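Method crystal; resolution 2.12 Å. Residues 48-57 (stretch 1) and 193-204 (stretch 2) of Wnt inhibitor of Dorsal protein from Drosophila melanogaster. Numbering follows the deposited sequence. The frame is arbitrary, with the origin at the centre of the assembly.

Stretch 1 48-57: ENSPNREDVY
Stretch 2, residues 193-204: SLVFMQDSPNYC

A loop leading into a helix packs against a short strand and the extended loop after it, held by backbone hydrogen bonds at one carbonyl, a carboxylate that gathers two hydroxyls, three bridging waters and a small apolar patch.

The two stretches belong to one chain and bury 689 Å² between them. In stretch 1, residues 48-52 are loop and the helix starts at Arg 53, running on past Tyr 57. In stretch 2, Val 195 and Phe 196 form a strand. Most of the rest is extended, but Met 197 bends the chain at phi/psi -123/-41. The register places Ser 50 CA 5.4 Å from Met 197 CA, and Asn 52 CA 4.5 Å from Gln 198 CA.

Pro 51 O is the backbone anchor. Met 197 N donates to Pro 51 O at 2.9 Å. Gln 198 N donates to Pro 51 O at 3.1 Å. Both bonds are nearly straight. The bend at Met 197 lets two successive amides reach one oxygen. Pro 51 is at -71/142, with a C-gamma endo ring. Its CD lies 3.9 Å from Met 197 SD. Met 197 (m, t, p) also brings CE to 3.4 Å from Asn 49 O. Gln 198 (t, p) turns its amide back, so that NE2 donates to Ser 50 OG at 2.7 Å; Ser 50 is t.

Asn 52 caps the helix. Its chi1 is p, and OD1 accepts from Asp 55 N at 2.9 Å. In return Asn 52 N donates to Asp 55 OD2 at 2.9 Å, with Asp 55 in rotamer m. Asn 52 CA makes a CA-H...O contact of 3.3 Å with Gln 198 O. The cap leaves ND2 free to serve the other stretch through water. Water 1 accepts from Asn 52 ND2 at 3.3 Å and donates to Tyr 203 OH at 2.7 Å. Water 2 accepts from Asn 52 ND2 at 3.0 Å and donates to Asp 199 O at 2.8 Å. Water 3 accepts from Arg 53 N at 2.8 Å and donates to Gln 198 O at 2.8 Å and to Ser 200 OG at 2.7 Å.

Glu 54 is buried, and its CA-to-CB bond points toward stretch 2. With chi1 m and chi2 p, its OE1 accepts from Ser 200 OG at 2.5 Å, a very short bond, and from Tyr 203 OH at 2.5 Å. OE2 is bonded elsewhere in the structure. These partners suit a carboxylate that is out of solvent. Ser 200 and Tyr 203 are both m.

Phe 196 has the largest covered area, 90 Å². Its chi1 is p and chi2 -80°, which puts the ring under the start of the helix. Arg 53 CB sits 4.0 Å from the ring centroid, over the face, and Arg 53 NH2 is 3.5 Å from Phe 196 CZ. Arg 53 is t, t, m. Val 56, rotamer t, completes the apolar patch. Its CG2 is 3.6 Å from Phe 196 CB, and its CG1 is 3.9 Å from Leu 194 CB.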

ATOM      1  N   GLU A  48       8.738  -4.967 -14.688  1.00 58.19           N
ATOM      2  CA  GLU A  48       7.620  -5.895 -14.574  1.00 64.07           C
ATOM      3  C   GLU A  48       7.931  -7.279 -15.136  1.00 55.95           C
ATOM      4  O   GLU A  48       7.148  -8.214 -14.969  1.00 64.55           O
ATOM      5  CB  GLU A  48       6.368  -5.309 -15.236  1.00 74.22           C
ATOM      6  CG  GLU A  48       5.851  -4.046 -14.555  1.00 87.77           C
ATOM      7  CD  GLU A  48       4.583  -3.509 -15.190  1.00 94.46           C
ATOM      8  OE1 GLU A  48       4.447  -3.609 -16.428  1.00 91.23           O
ATOM      9  OE2 GLU A  48       3.722  -2.989 -14.447  1.00 99.00           O
ATOM     10  N   ASN A  49       9.075  -7.409 -15.795  1.00 45.12           N
ATOM     11  CA  ASN A  49       9.479  -8.698 -16.343  1.00 54.93           C
ATOM     12  C   ASN A  49      10.242  -9.536 -15.322  1.00 58.91           C
ATOM     13  O   ASN A  49       9.908 -10.694 -15.081  1.00 66.69           O
ATOM     14  CB  ASN A  49      10.308  -8.515 -17.616  1.00 41.58           C
ATOM     15  CG  ASN A  49       9.519  -7.855 -18.730  1.00 69.68           C
ATOM     16  OD1 ASN A  49       9.963  -6.872 -19.322  1.00 90.13           O
ATOM     17  ND2 ASN A  49       8.338  -8.392 -19.015  1.00 64.63           N
ATOM     18  N   SER A  50      11.262  -8.942 -14.715  1.00 47.63           N
ATOM     19  CA  SER A  50      12.050  -9.644 -13.712  1.00 46.64           C
ATOM     20  C   SER A  50      12.468  -8.699 -12.592  1.00 42.25           C
ATOM     21  O   SER A  50      13.629  -8.303 -12.512  1.00 38.54           O
ATOM     22  CB  SER A  50      13.282 -10.287 -14.357  1.00 53.55           C
ATOM     23  OG  SER A  50      14.024 -11.030 -13.408  1.00 70.66           O
ATOM     24  N   PRO A  51      11.519  -8.337 -11.716  1.00 38.88           N
ATOM     25  CA  PRO A  51      11.791  -7.359 -10.660  1.00 28.15           C
ATOM     26  C   PRO A  51      12.702  -7.911  -9.573  1.00 31.36           C
ATOM     27  O   PRO A  51      12.599  -9.088  -9.214  1.00 34.26           O
ATOM     28  CB  PRO A  51      10.403  -7.078 -10.086  1.00 28.00           C
ATOM     29  CG  PRO A  51       9.640  -8.328 -10.337  1.00 41.20           C
ATOM     30  CD  PRO A  51      10.140  -8.856 -11.650  1.00 31.70           C
ATOM     31  N   ASN A  52      13.596  -7.068  -9.067  1.00 37.91           N
ATOM     32  CA  ASN A  52      14.388  -7.421  -7.898  1.00 41.25           C
ATOM     33  C   ASN A  52      13.654  -7.025  -6.619  1.00 32.69           C
ATOM     34  O   ASN A  52      12.570  -6.440  -6.677  1.00 28.41           O
ATOM     35  CB  ASN A  52      15.795  -6.809  -7.961  1.00 44.36           C
ATOM     36  CG  ASN A  52      15.785  -5.288  -8.018  1.00 40.35           C
ATOM     37  OD1 ASN A  52      15.012  -4.625  -7.326  1.00 39.41           O
ATOM     38  ND2 ASN A  52      16.661  -4.729  -8.845  1.00 34.72           N
ATOM     39  N   ARG A  53      14.252  -7.337  -5.473  1.00 31.33           N
ATOM     40  CA  ARG A  53      13.608  -7.117  -4.181  1.00 32.52           C
ATOM     41  C   ARG A  53      13.240  -5.650  -3.947  1.00 28.97           C
ATOM     42  O   ARG A  53      12.204  -5.349  -3.355  1.00 34.92           O
ATOM     43  CB  ARG A  53      14.497  -7.627  -3.043  1.00 29.37           C
ATOM     44  CG  ARG A  53      13.739  -7.894  -1.749  1.00 38.95           C
ATOM     45  CD  ARG A  53      14.682  -8.130  -0.579  1.00 37.93           C
ATOM     46  NE  ARG A  53      15.465  -9.355  -0.714  1.00 38.87           N
ATOM     47  CZ  ARG A  53      15.267 -10.454   0.007  1.00 42.15           C
ATOM     48  NH1 ARG A  53      14.307 -10.486   0.921  1.00 41.49           N
ATOM     49  NH2 ARG A  53      16.032 -11.522  -0.182  1.00 39.42           N
ATOM     50  N   GLU A  54      14.080  -4.738  -4.422  1.00 26.23           N
ATOM     51  CA  GLU A  54      13.803  -3.314  -4.261  1.00 29.09           C
ATOM     52  C   GLU A  54      12.676  -2.835  -5.174  1.00 35.39           C
ATOM     53  O   GLU A  54      11.899  -1.959  -4.790  1.00 34.29           O
ATOM     54  CB  GLU A  54      15.067  -2.470  -4.459  1.00 39.25           C
ATOM     55  CG  GLU A  54      16.101  -2.645  -3.351  1.00 45.42           C
ATOM     56  CD  GLU A  54      16.793  -3.990  -3.421  1.00 47.59           C
ATOM     57  OE1 GLU A  54      17.203  -4.377  -4.535  1.00 47.40           O
ATOM     58  OE2 GLU A  54      16.909  -4.666  -2.376  1.00 34.89           O
ATOM     59  N   ASP A  55      12.593  -3.402  -6.378  1.00 39.12           N
ATOM     60  CA  ASP A  55      11.489  -3.109  -7.295  1.00 32.16           C
ATOM     61  C   ASP A  55      10.173  -3.485  -6.631  1.00 35.03           C
ATOM     62  O   ASP A  55       9.187  -2.749  -6.699  1.00 37.89           O
ATOM     63  CB  ASP A  55      11.628  -3.910  -8.594  1.00 26.26           C
ATOM     64  CG  ASP A  55      12.808  -3.469  -9.436  1.00 37.15           C
ATOM     65  OD1 ASP A  55      13.004  -2.246  -9.604  1.00 38.30           O
ATOM     66  OD2 ASP A  55      13.538  -4.353  -9.934  1.00 36.88           O
ATOM     67  N   VAL A  56      10.176  -4.649  -5.992  1.00 31.35           N
ATOM     68  CA  VAL A  56       9.011  -5.172  -5.298  1.00 26.91           C
ATOM     69  C   VAL A  56       8.571  -4.268  -4.145  1.00 32.45           C
ATOM     70  O   VAL A  56       7.382  -3.988  -3.993  1.00 35.96           O
ATOM     71  CB  VAL A  56       9.285  -6.598  -4.784  1.00 38.25           C
ATOM     72  CG1 VAL A  56       8.185  -7.064  -3.843  1.00 33.63           C
ATOM     73  CG2 VAL A  56       9.432  -7.549  -5.963  1.00 46.16           C
ATOM     74  N   TYR A  57       9.523  -3.806  -3.341  1.00 37.23           N
ATOM     75  CA  TYR A  57       9.186  -2.929  -2.223  1.00 33.90           C
ATOM     76  C   TYR A  57       8.569  -1.616  -2.696  1.00 39.29           C
ATOM     77  O   TYR A  57       7.538  -1.188  -2.181  1.00 38.71           O
ATOM     78  CB  TYR A  57      10.403  -2.630  -1.342  1.00 40.30           C
ATOM     79  CG  TYR A  57      10.117  -1.538  -0.334  1.00 39.98           C
ATOM     80  CD1 TYR A  57       9.469  -1.823   0.863  1.00 35.61           C
ATOM     81  CD2 TYR A  57      10.467  -0.216  -0.591  1.00 36.83           C
ATOM     82  CE1 TYR A  57       9.191  -0.825   1.781  1.00 32.28           C
ATOM     83  CE2 TYR A  57      10.188   0.785   0.317  1.00 40.42           C
ATOM     84  CZ  TYR A  57       9.553   0.475   1.501  1.00 40.57           C
ATOM     85  OH  TYR A  57       9.281   1.475   2.403  1.00 41.86           O
ATOM     86  N   SER A 193       3.440 -13.317   1.698  1.00 40.37           N
ATOM     87  CA  SER A 193       4.823 -13.303   1.231  1.00 37.59           C
ATOM     88  C   SER A 193       4.950 -12.584  -0.107  1.00 42.43           C
ATOM     89  O   SER A 193       4.291 -12.947  -1.082  1.00 40.32           O
ATOM     90  CB  SER A 193       5.369 -14.727   1.105  1.00 39.11           C
ATOM     91  OG  SER A 193       5.424 -15.374   2.364  1.00 53.24           O
ATOM     92  N   LEU A 194       5.795 -11.561  -0.147  1.00 33.33           N
ATOM     93  CA  LEU A 194       6.135 -10.903  -1.400  1.00 37.91           C
ATOM     94  C   LEU A 194       7.124 -11.774  -2.159  1.00 43.09           C
ATOM     95  O   LEU A 194       7.889 -12.527  -1.554  1.00 36.85           O
ATOM     96  CB  LEU A 194       6.752  -9.529  -1.137  1.00 37.24           C
ATOM     97  CG  LEU A 194       5.859  -8.460  -0.506  1.00 40.05           C
ATOM     98  CD1 LEU A 194       6.697  -7.270  -0.053  1.00 29.20           C
ATOM     99  CD2 LEU A 194       4.786  -8.017  -1.489  1.00 40.21           C
ATOM    100  N   VAL A 195       7.110 -11.677  -3.483  1.00 34.94           N
ATOM    101  CA  VAL A 195       8.042 -12.444  -4.298  1.00 36.62           C
ATOM    102  C   VAL A 195       8.823 -11.545  -5.246  1.00 31.16           C
ATOM    103  O   VAL A 195       8.326 -10.511  -5.689  1.00 35.49           O
ATOM    104  CB  VAL A 195       7.324 -13.551  -5.111  1.00 34.03           C
ATOM    105  CG1 VAL A 195       6.683 -14.569  -4.178  1.00 28.95           C
ATOM    106  CG2 VAL A 195       6.288 -12.948  -6.052  1.00 29.16           C
ATOM    107  N   PHE A 196      10.058 -11.939  -5.537  1.00 29.98           N
ATOM    108  CA  PHE A 196      10.866 -11.267  -6.546  1.00 32.25           C
ATOM    109  C   PHE A 196      11.611 -12.314  -7.360  1.00 36.17           C
ATOM    110  O   PHE A 196      11.613 -13.494  -7.004  1.00 36.01           O
ATOM    111  CB  PHE A 196      11.836 -10.256  -5.917  1.00 25.17           C
ATOM    112  CG  PHE A 196      12.901 -10.876  -5.056  1.00 31.87           C
ATOM    113  CD1 PHE A 196      12.623 -11.260  -3.754  1.00 28.54           C
ATOM    114  CD2 PHE A 196      14.187 -11.046  -5.541  1.00 39.12           C
ATOM    115  CE1 PHE A 196      13.604 -11.822  -2.960  1.00 33.25           C
ATOM    116  CE2 PHE A 196      15.173 -11.606  -4.750  1.00 38.80           C
ATOM    117  CZ  PHE A 196      14.882 -11.992  -3.460  1.00 38.41           C
ATOM    118  N   MET A 197      12.240 -11.884  -8.448  1.00 36.32           N
ATOM    119  CA  MET A 197      12.853 -12.822  -9.383  1.00 44.41           C
ATOM    120  C   MET A 197      14.344 -12.569  -9.591  1.00 51.27           C
ATOM    121  O   MET A 197      15.138 -13.507  -9.647  1.00 63.79           O
ATOM    122  CB  MET A 197      12.113 -12.781 -10.723  1.00 38.52           C
ATOM    123  CG  MET A 197      10.649 -13.200 -10.618  1.00 41.94           C
ATOM    124  SD  MET A 197       9.641 -12.739 -12.040  1.00 55.38           S
ATOM    125  CE  MET A 197      10.533 -13.539 -13.372  1.00 65.70           C
ATOM    126  N   GLN A 198      14.721 -11.300  -9.693  1.00 42.85           N
ATOM    127  CA  GLN A 198      16.092 -10.944 -10.036  1.00 39.07           C
ATOM    128  C   GLN A 198      16.929 -10.598  -8.811  1.00 47.18           C
ATOM    129  O   GLN A 198      16.416 -10.082  -7.818  1.00 43.55           O
ATOM    130  CB  GLN A 198      16.101  -9.764 -11.010  1.00 38.36           C
ATOM    131  CG  GLN A 198      17.461  -9.461 -11.620  1.00 60.04           C
ATOM    132  CD  GLN A 198      17.780 -10.359 -12.796  1.00 81.16           C
ATOM    133  OE1 GLN A 198      18.932 -10.471 -13.214  1.00100.17           O
ATOM    134  NE2 GLN A 198      16.753 -10.998 -13.345  1.00 80.22           N
ATOM    135  N   ASP A 199      18.224 -10.887  -8.888  1.00 53.14           N
ATOM    136  CA  ASP A 199      19.161 -10.441  -7.869  1.00 57.86           C
ATOM    137  C   ASP A 199      19.299  -8.926  -7.919  1.00 53.19           C
ATOM    138  O   ASP A 199      19.051  -8.300  -8.951  1.00 48.84           O
ATOM    139  CB  ASP A 199      20.532 -11.093  -8.065  1.00 51.99           C
ATOM    140  CG  ASP A 199      20.574 -12.524  -7.569  1.00 60.02           C
ATOM    141  OD1 ASP A 199      19.684 -12.905  -6.781  1.00 74.33           O
ATOM    142  OD2 ASP A 199      21.503 -13.264  -7.957  1.00 61.84           O
ATOM    143  N   SER A 200      19.693  -8.339  -6.796  1.00 53.72           N
ATOM    144  CA  SER A 200      19.928  -6.907  -6.734  1.00 55.04           C
ATOM    145  C   SER A 200      21.373  -6.605  -7.107  1.00 62.80           C
ATOM    146  O   SER A 200      22.273  -7.384  -6.797  1.00 74.74           O
ATOM    147  CB  SER A 200      19.614  -6.373  -5.335  1.00 54.46           C
ATOM    148  OG  SER A 200      18.240  -6.541  -5.031  1.00 47.58           O
ATOM    149  N   PRO A 201      21.597  -5.473  -7.788  1.00 58.83           N
ATOM    150  CA  PRO A 201      22.952  -5.046  -8.143  1.00 63.07           C
ATOM    151  C   PRO A 201      23.698  -4.523  -6.921  1.00 69.64           C
ATOM    152  O   PRO A 201      23.095  -4.372  -5.858  1.00 67.33           O
ATOM    153  CB  PRO A 201      22.704  -3.906  -9.133  1.00 59.98           C
ATOM    154  CG  PRO A 201      21.379  -3.353  -8.732  1.00 49.27           C
ATOM    155  CD  PRO A 201      20.572  -4.535  -8.282  1.00 49.14           C
ATOM    156  N   ASN A 202      24.993  -4.259  -7.070  1.00 74.60           N
ATOM    157  CA  ASN A 202      25.783  -3.676  -5.992  1.00 75.83           C
ATOM    158  C   ASN A 202      25.535  -2.174  -5.908  1.00 82.46           C
ATOM    159  O   ASN A 202      26.032  -1.408  -6.734  1.00 97.38           O
ATOM    160  CB  ASN A 202      27.263  -3.962  -6.199  1.00 78.39           C
ATOM    161  N   TYR A 203      24.773  -1.755  -4.901  1.00 76.46           N
ATOM    162  CA  TYR A 203      24.396  -0.351  -4.746  1.00 83.54           C
ATOM    163  C   TYR A 203      25.529   0.539  -4.218  1.00 91.23           C
ATOM    164  O   TYR A 203      25.282   1.650  -3.748  1.00 92.76           O
ATOM    165  CB  TYR A 203      23.169  -0.219  -3.837  1.00 78.37           C
ATOM    166  CG  TYR A 203      21.906  -0.861  -4.378  1.00 69.49           C
ATOM    167  CD1 TYR A 203      21.244  -0.325  -5.476  1.00 60.17           C
ATOM    168  CD2 TYR A 203      21.364  -1.991  -3.775  1.00 56.26           C
ATOM    169  CE1 TYR A 203      20.087  -0.904  -5.968  1.00 61.50           C
ATOM    170  CE2 TYR A 203      20.207  -2.575  -4.258  1.00 56.61           C
ATOM    171  CZ  TYR A 203      19.573  -2.028  -5.354  1.00 60.98           C
ATOM    172  OH  TYR A 203      18.422  -2.608  -5.838  1.00 53.85           O
ATOM    173  N   CYS A 204      26.764   0.051  -4.297  1.00 86.85           N
ATOM    174  CA  CYS A 204      27.920   0.831  -3.867  1.00 84.96           C
ATOM    175  C   CYS A 204      28.982   0.896  -4.960  1.00 88.25           C
ATOM    176  O   CYS A 204      29.096   1.897  -5.667  1.00 90.78           O
ATOM    177  CB  CYS A 204      28.521   0.252  -2.585  1.00 85.49           C
ATOM    178  SG  CYS A 204      27.461   0.396  -1.124  1.00116.29           S
TER
HETATM  179  O   HOH W   1      17.202  -1.582  -8.066  1.00 43.85           O
HETATM  180  O   HOH W   2      18.391  -6.253 -10.739  1.00 52.31           O
HETATM  181  O   HOH W   3      16.710  -8.692  -5.439  1.00 33.11           O